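Local coordinates for protein protocatechuate decarboxylase (Klebsiella pneumoniae, PDB 5O3M) that catalyses the decarboxylation of 3,4-dihydroxybenzoic acid (protocatechuate) as a prenylated-flavin-dependent UbiD-type enzyme, and can be used in the reverse sense to carboxylate catechols, at residues V445-I450 with C477-D482; K383-L388 with N417-D422. One frame throughout, in Å; residues are numbered along the deposited sequence.

Contact 1 (V445-I450 with C477-D482)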
loop_
_atom_site.group_PDB
_atom_site.type_symbol
_atom_site.label_atom_id
_atom_site.label_comp_id
_atom_site.label_asym_id
_atom_site.label_seq_id
_atom_site.Cartn_x
_atom_site.Cartn_y
_atom_site.Cartn_z
ATOM N N VAL A 445 -9.583 0.820 5.229
ATOM C CA VAL A 445 -9.716 2.119 5.870
ATOM C C VAL A 445 -9.259 2.086 7.324
ATOM O O VAL A 445 -8.565 3.003 7.786
ATOM C CB VAL A 445 -11.183 2.607 5.777
ATOM C CG1 VAL A 445 -11.369 3.919 6.506
ATOM C CG2 VAL A 445 -11.600 2.726 4.308
ATOM N N SER A 446 -9.614 1.025 8.055
ATOM C CA SER A 446 -9.604 1.018 9.509
ATOM C C SER A 446 -8.369 0.362 10.100
ATOM O O SER A 446 -8.234 0.331 11.324
ATOM C CB SER A 446 -10.857 0.296 10.049
ATOM O OG SER A 446 -12.037 0.626 9.333
ATOM N N ILE A 447 -7.490 -0.189 9.276
ATOM C CA ILE A 447 -6.320 -0.919 9.737
ATOM C C ILE A 447 -5.081 -0.111 9.362
ATOM O O ILE A 447 -4.816 0.114 8.172
ATOM C CB ILE A 447 -6.267 -2.335 9.137
ATOM C CG1 ILE A 447 -7.590 -3.079 9.360
ATOM C CG2 ILE A 447 -5.091 -3.135 9.755
ATOM C CD1 ILE A 447 -7.640 -4.466 8.705
ATOM N N THR A 448 -4.312 0.302 10.372
ATOM C CA THR A 448 -3.052 1.015 10.187
ATOM C C THR A 448 -1.903 0.139 10.684
ATOM O O THR A 448 -1.912 -0.304 11.835
ATOM C CB THR A 448 -3.085 2.354 10.925
ATOM O OG1 THR A 448 -4.022 3.239 10.293
ATOM C CG2 THR A 448 -1.700 2.998 10.967
ATOM N N THR A 449 -0.925 -0.123 9.816
ATOM C CA THR A 449 0.246 -0.916 10.168
ATOM C C THR A 449 1.431 -0.001 10.423
ATOM O O THR A 449 1.695 0.918 9.641
ATOM C CB THR A 449 0.609 -1.925 9.078
ATOM O OG1 THR A 449 0.806 -1.239 7.821
ATOM C CG2 THR A 449 -0.475 -3.067 8.952
ATOM N N ILE A 450 2.150 -0.263 11.514
ATOM C CA ILE A 450 3.334 0.488 11.881
ATOM C C ILE A 450 4.503 -0.487 11.962
ATOM O O ILE A 450 4.721 -1.142 12.969
ATOM C CB ILE A 450 3.142 1.226 13.233
ATOM C CG1 ILE A 450 1.858 2.054 13.202
ATOM C CG2 ILE A 450 4.317 2.171 13.516
ATOM C CD1 ILE A 450 1.496 2.715 14.531
ATOM N N CYS A 477 5.836 -5.609 13.260
ATOM C CA CYS A 477 4.803 -4.695 12.812
ATOM C C CYS A 477 3.743 -4.594 13.896
ATOM O O CYS A 477 3.292 -5.616 14.429
ATOM C CB CYS A 477 4.169 -5.175 11.511
ATOM S SG CYS A 477 2.915 -4.035 10.908
ATOM N N LYS A 478 3.338 -3.373 14.230
ATOM C CA LYS A 478 2.266 -3.172 15.197
ATOM C C LYS A 478 1.066 -2.569 14.481
ATOM O O LYS A 478 1.220 -1.623 13.704
ATOM C CB LYS A 478 2.742 -2.298 16.354
ATOM C CG LYS A 478 4.031 -2.842 16.980
ATOM C CD LYS A 478 4.314 -2.260 18.349
ATOM C CE LYS A 478 5.545 -2.886 18.953
ATOM N NZ LYS A 478 5.889 -2.200 20.229
ATOM N N THR A 479 -0.118 -3.141 14.709
ATOM C CA THR A 479 -1.322 -2.795 13.954
ATOM C C THR A 479 -2.388 -2.196 14.866
ATOM O O THR A 479 -2.653 -2.730 15.948
ATOM C CB THR A 479 -1.880 -4.027 13.253
ATOM O OG1 THR A 479 -0.857 -4.597 12.443
ATOM C CG2 THR A 479 -3.084 -3.671 12.383
ATOM N N ILE A 480 -2.987 -1.090 14.425
ATOM C CA ILE A 480 -4.114 -0.458 15.101
ATOM C C ILE A 480 -5.369 -0.800 14.307
ATOM O O ILE A 480 -5.477 -0.445 13.129
ATOM C CB ILE A 480 -3.930 1.068 15.216
ATOM C CG1 ILE A 480 -2.633 1.418 15.944
ATOM C CG2 ILE A 480 -5.140 1.730 15.918
ATOM C CD1 ILE A 480 -2.173 2.871 15.717
ATOM N N PHE A 481 -6.314 -1.510 14.936
ATOM C CA PHE A 481 -7.594 -1.850 14.316
ATOM C C PHE A 481 -8.619 -0.879 14.887
ATOM O O PHE A 481 -9.058 -1.024 16.037
ATOM C CB PHE A 481 -8.024 -3.288 14.597
ATOM C CG PHE A 481 -7.081 -4.345 14.100
ATOM C CD1 PHE A 481 -6.053 -4.794 14.900
ATOM C CD2 PHE A 481 -7.266 -4.934 12.864
ATOM C CE1 PHE A 481 -5.184 -5.809 14.464
ATOM C CE2 PHE A 481 -6.406 -5.909 12.416
ATOM C CZ PHE A 481 -5.368 -6.370 13.236
ATOM N N ASP A 482 -9.002 0.114 14.091
ATOM C CA ASP A 482 -9.977 1.103 14.530
ATOM C C ASP A 482 -11.378 0.575 14.234
ATOM O O ASP A 482 -11.838 0.612 13.087
ATOM C CB ASP A 482 -9.762 2.448 13.851
ATOM C CG ASP A 482 -10.783 3.493 14.312
ATOM O OD1 ASP A 482 -11.587 3.192 15.242
ATOM O OD2 ASP A 482 -10.779 4.608 13.745
#

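Contact 2 (K383-L388 with N417-D422). With 9JE (pentane-1,5-diol), chain H.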
loop_
_atom_site.group_PDB
_atom_site.type_symbol
_atom_site.label_atom_id
_atom_site.label_comp_id
_atom_site.label_asym_id
_atom_site.label_seq_id
_atom_site.Cartn_x
_atom_site.Cartn_y
_atom_site.Cartn_z
ATOM N N LYS A 383 -0.050 -8.388 27.952
ATOM C CA LYS A 383 1.054 -7.576 27.441
ATOM C C LYS A 383 0.940 -7.225 25.964
ATOM O O LYS A 383 1.241 -6.085 25.598
ATOM C CB LYS A 383 2.392 -8.306 27.685
ATOM C CG LYS A 383 2.748 -8.428 29.164
ATOM C CD LYS A 383 4.012 -9.238 29.322
ATOM C CE LYS A 383 5.252 -8.380 29.155
ATOM N NZ LYS A 383 5.518 -7.577 30.384
ATOM N N PHE A 384 0.520 -8.169 25.106
ATOM C CA PHE A 384 0.673 -7.982 23.665
ATOM C C PHE A 384 -0.517 -7.280 23.004
ATOM O O PHE A 384 -0.331 -6.620 21.973
ATOM C CB PHE A 384 0.907 -9.333 22.974
ATOM C CG PHE A 384 2.288 -9.932 23.216
ATOM C CD1 PHE A 384 3.291 -9.198 23.811
ATOM C CD2 PHE A 384 2.581 -11.228 22.799
ATOM C CE1 PHE A 384 4.533 -9.746 24.006
ATOM C CE2 PHE A 384 3.834 -11.781 22.996
ATOM C CZ PHE A 384 4.805 -11.052 23.599
ATOM N N LEU A 385 -1.731 -7.396 23.559
ATOM C CA LEU A 385 -2.946 -6.906 22.904
ATOM C C LEU A 385 -3.691 -5.935 23.807
ATOM O O LEU A 385 -4.111 -6.302 24.908
ATOM C CB LEU A 385 -3.853 -8.076 22.514
ATOM C CG LEU A 385 -5.276 -7.838 22.015
ATOM C CD1 LEU A 385 -5.248 -6.914 20.830
ATOM C CD2 LEU A 385 -5.982 -9.168 21.647
ATOM N N GLY A 386 -3.873 -4.703 23.343
ATOM C CA GLY A 386 -4.660 -3.746 24.101
ATOM C C GLY A 386 -6.017 -3.426 23.478
ATOM O O GLY A 386 -6.086 -3.023 22.319
ATOM N N ILE A 387 -7.104 -3.621 24.223
ATOM C CA ILE A 387 -8.445 -3.205 23.819
ATOM C C ILE A 387 -8.738 -1.898 24.537
ATOM O O ILE A 387 -8.820 -1.863 25.773
ATOM C CB ILE A 387 -9.517 -4.260 24.167
ATOM C CG1 ILE A 387 -9.004 -5.695 23.958
ATOM C CG2 ILE A 387 -10.790 -4.003 23.348
ATOM C CD1 ILE A 387 -8.639 -5.959 22.497
ATOM N N LEU A 388 -8.871 -0.814 23.781
ATOM C CA LEU A 388 -9.234 0.474 24.356
ATOM C C LEU A 388 -10.693 0.768 24.048
ATOM O O LEU A 388 -11.123 0.699 22.885
ATOM C CB LEU A 388 -8.342 1.596 23.822
ATOM C CG LEU A 388 -7.002 1.807 24.532
ATOM C CD1 LEU A 388 -6.165 0.536 24.522
ATOM C CD2 LEU A 388 -6.262 2.935 23.864
ATOM N N ASN A 417 -0.552 -5.078 19.161
ATOM C CA ASN A 417 -1.698 -4.548 18.436
ATOM C C ASN A 417 -2.660 -3.853 19.390
ATOM O O ASN A 417 -2.745 -4.175 20.580
ATOM C CB ASN A 417 -2.456 -5.645 17.680
ATOM C CG ASN A 417 -1.578 -6.407 16.708
ATOM O OD1 ASN A 417 -0.713 -5.827 16.053
ATOM N ND2 ASN A 417 -1.792 -7.723 16.613
ATOM N N ILE A 418 -3.429 -2.928 18.829
ATOM C CA ILE A 418 -4.445 -2.174 19.552
ATOM C C ILE A 418 -5.774 -2.360 18.838
ATOM O O ILE A 418 -5.835 -2.311 17.606
ATOM C CB ILE A 418 -4.086 -0.678 19.607
ATOM C CG1 ILE A 418 -2.721 -0.469 20.257
ATOM C CG2 ILE A 418 -5.209 0.112 20.267
ATOM C CD1 ILE A 418 -2.694 -0.772 21.756
ATOM N N ILE A 419 -6.841 -2.567 19.600
ATOM C CA ILE A 419 -8.192 -2.597 19.052
ATOM C C ILE A 419 -8.991 -1.503 19.737
ATOM O O ILE A 419 -9.039 -1.436 20.974
ATOM C CB ILE A 419 -8.864 -3.966 19.218
ATOM C CG1 ILE A 419 -7.998 -5.055 18.564
ATOM C CG2 ILE A 419 -10.239 -3.930 18.614
ATOM C CD1 ILE A 419 -8.541 -6.474 18.799
ATOM N N LEU A 420 -9.577 -0.625 18.935
ATOM C CA LEU A 420 -10.320 0.527 19.417
ATOM C C LEU A 420 -11.803 0.260 19.242
ATOM O O LEU A 420 -12.234 -0.112 18.145
ATOM C CB LEU A 420 -9.928 1.792 18.649
ATOM C CG LEU A 420 -8.447 2.111 18.668
ATOM C CD1 LEU A 420 -8.149 3.157 17.612
ATOM C CD2 LEU A 420 -8.066 2.626 20.041
ATOM N N VAL A 421 -12.581 0.448 20.320
ATOM C CA VAL A 421 -14.024 0.248 20.271
ATOM C C VAL A 421 -14.732 1.349 21.051
ATOM O O VAL A 421 -14.146 2.032 21.894
ATOM C CB VAL A 421 -14.445 -1.141 20.807
ATOM C CG1 VAL A 421 -13.776 -2.255 20.005
ATOM C CG2 VAL A 421 -14.151 -1.265 22.322
ATOM N N ASP A 422 -16.028 1.488 20.776
ATOM C CA ASP A 422 -16.870 2.489 21.417
ATOM C C ASP A 422 -17.432 1.976 22.740
ATOM O O ASP A 422 -17.255 0.814 23.103
ATOM C CB ASP A 422 -17.994 2.899 20.466
ATOM C CG ASP A 422 -17.469 3.620 19.263
ATOM O OD1 ASP A 422 -16.922 4.715 19.476
ATOM O OD2 ASP A 422 -17.560 3.075 18.142
HETATM C C02 9JE H . -21.332 3.754 18.912
HETATM C C03 9JE H . -21.671 4.241 20.309
HETATM C C04 9JE H . -23.157 4.413 20.598
HETATM C C05 9JE H . -23.271 4.500 22.140
HETATM C C06 9JE H . -24.712 4.788 22.541
HETATM O O01 9JE H . -21.382 4.916 18.115
HETATM O O07 9JE H . -25.486 4.277 21.434
#

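Contact 1 (V445-I450 with C477-D482)
Ile447 and Thr479 meet methyl to methyl, with CG2 of Ile447 only 3.3 Å from CG2 of Thr479, closer than usual van der Waals contact. The Thr479 methyl is squeezed from a second direction, since it also lies 3.6 Å above one face of the Phe481 ring, offset toward the rim. Rotation about the Thr479 side-chain bond (chi1 -55°) sets OG1 beside its own backbone N, which turns the methyl toward Ile447 and the hydroxyl toward Thr449. Ile447 crosses the same ring obliquely, its CG1 lying 4.0 Å from Phe481 CD2. Further along this face, Cys477 SG rests 3.6 Å from Thr449 CB. On the other face Ile450 and Ile480 touch through their ends, CD1 to CD1 at 3.9 Å.

Beneath these side chains runs an antiparallel ladder whose strands point 159° apart. Thr448 and Ile480 form a hydrogen-bonded antiparallel pair, each donating to the other, with Ile480 N 2.9 Å from Thr448 O. Ile450 and Lys478 form the next such pair. Ile450 N is 2.7 Å from Lys478 O, whereas the return bond is skewed, Lys478 N sitting 43° out of the plane of the Ile450 carbonyl. Asp482 N donates to Ser446 O, extending the bonding one step past the strand pairs. This pairing adds strand 447-454 as an outermost strand, within the chain, of the mixed sheet in the UbiD C-terminal domain.

Outside the pair, helix 400-411 packs on Ile450 and Ile480, while the extended Lys478 chain leads away and its NZ hydrogen-bonds the carbonyls of Ser413 and Arg454. Gly443 of a second subunit packs on Thr449 and Thr479, and Ile450 of a third subunit meets Ile450 on the opposite face.

Contact 2 (K383-L388 with N417-D422)
Ile387 and Ile419 lie side by side and point the same way, their CD1 atoms 3.7 Å apart. Leu385 closes in from the preceding position on that face, its CD1 3.9 Å from the same Ile419 CD1, so that one methyl is held by two neighbours on the opposing strand. The bend at the end of Ile387 (chi2 -62°) swings CD1 across to Ile419 instead of letting it run straight off the sheet. This is the tight part of the contact, closed over by Ile433 of helix 430-439.

Between the two strands the contact is looser toward Val421, whose CG2 is 4.5 Å from Ile387 CG2, though Ile427 packs on both side chains. The reverse face is uneven too. Gly386 contributes no side chain there, and Ile418 inclines its end toward the glycine; Leu388 approaches Ile418 at a slack 4.4 Å, CD1 to CG2, but Leu420 more closely, 3.9 Å from its CB to Leu420 CD2. Helix 400-411 covers this side, as expected of a beta-alpha-beta unit joining two parallel strands, here inclined by 15°. Partly exposed Lys383 marks the solvent side. Buried Asp422 leaves the pair for a ligand pocket, its CB 3.8 Å from C02 of a bound pentane-1,5-diol.

The backbone interlocks in the usual parallel stagger. Asn417 and Ile419 each use both N and O, donating to Phe384 O and Gly386 O and accepting from Gly386 N and Leu388 N, and Val421 N ends the series on Leu388 O. The side chain of Asn417 bonds in the other direction, OD1 accepting from Thr479 N of strand 475-482. Alternate peptide groups thus pair across the contact, while Leu385, Ile387 and Ile418 turn theirs to the flanking strands; cohesion rests on backbone bonding and close aliphatic packing, with charged groups only at the ends.

In the fold
Both contacts belong to one mixed sheet of the C-terminal domain, and they share a seam: strand 417-422 of contact 2 lies next to strand 475-482 of contact 1, with Phe481 N about 2.8 Å from Ile418 O. Contact 2 holds an interior parallel pair, buried, with largely aliphatic side chains packed by helices 400-411 and 430-439 and, at one end, by the second subunit. Contact 1 is antiparallel, ends at an outermost strand and is mostly buried, with Ile447, Thr448 and Thr449 partly exposed; Thr448 and Thr449 face other subunits. Helix 400-411 packs against both, through Ile480 in one and Ile418 in the other. The third subunit packs on contact 1.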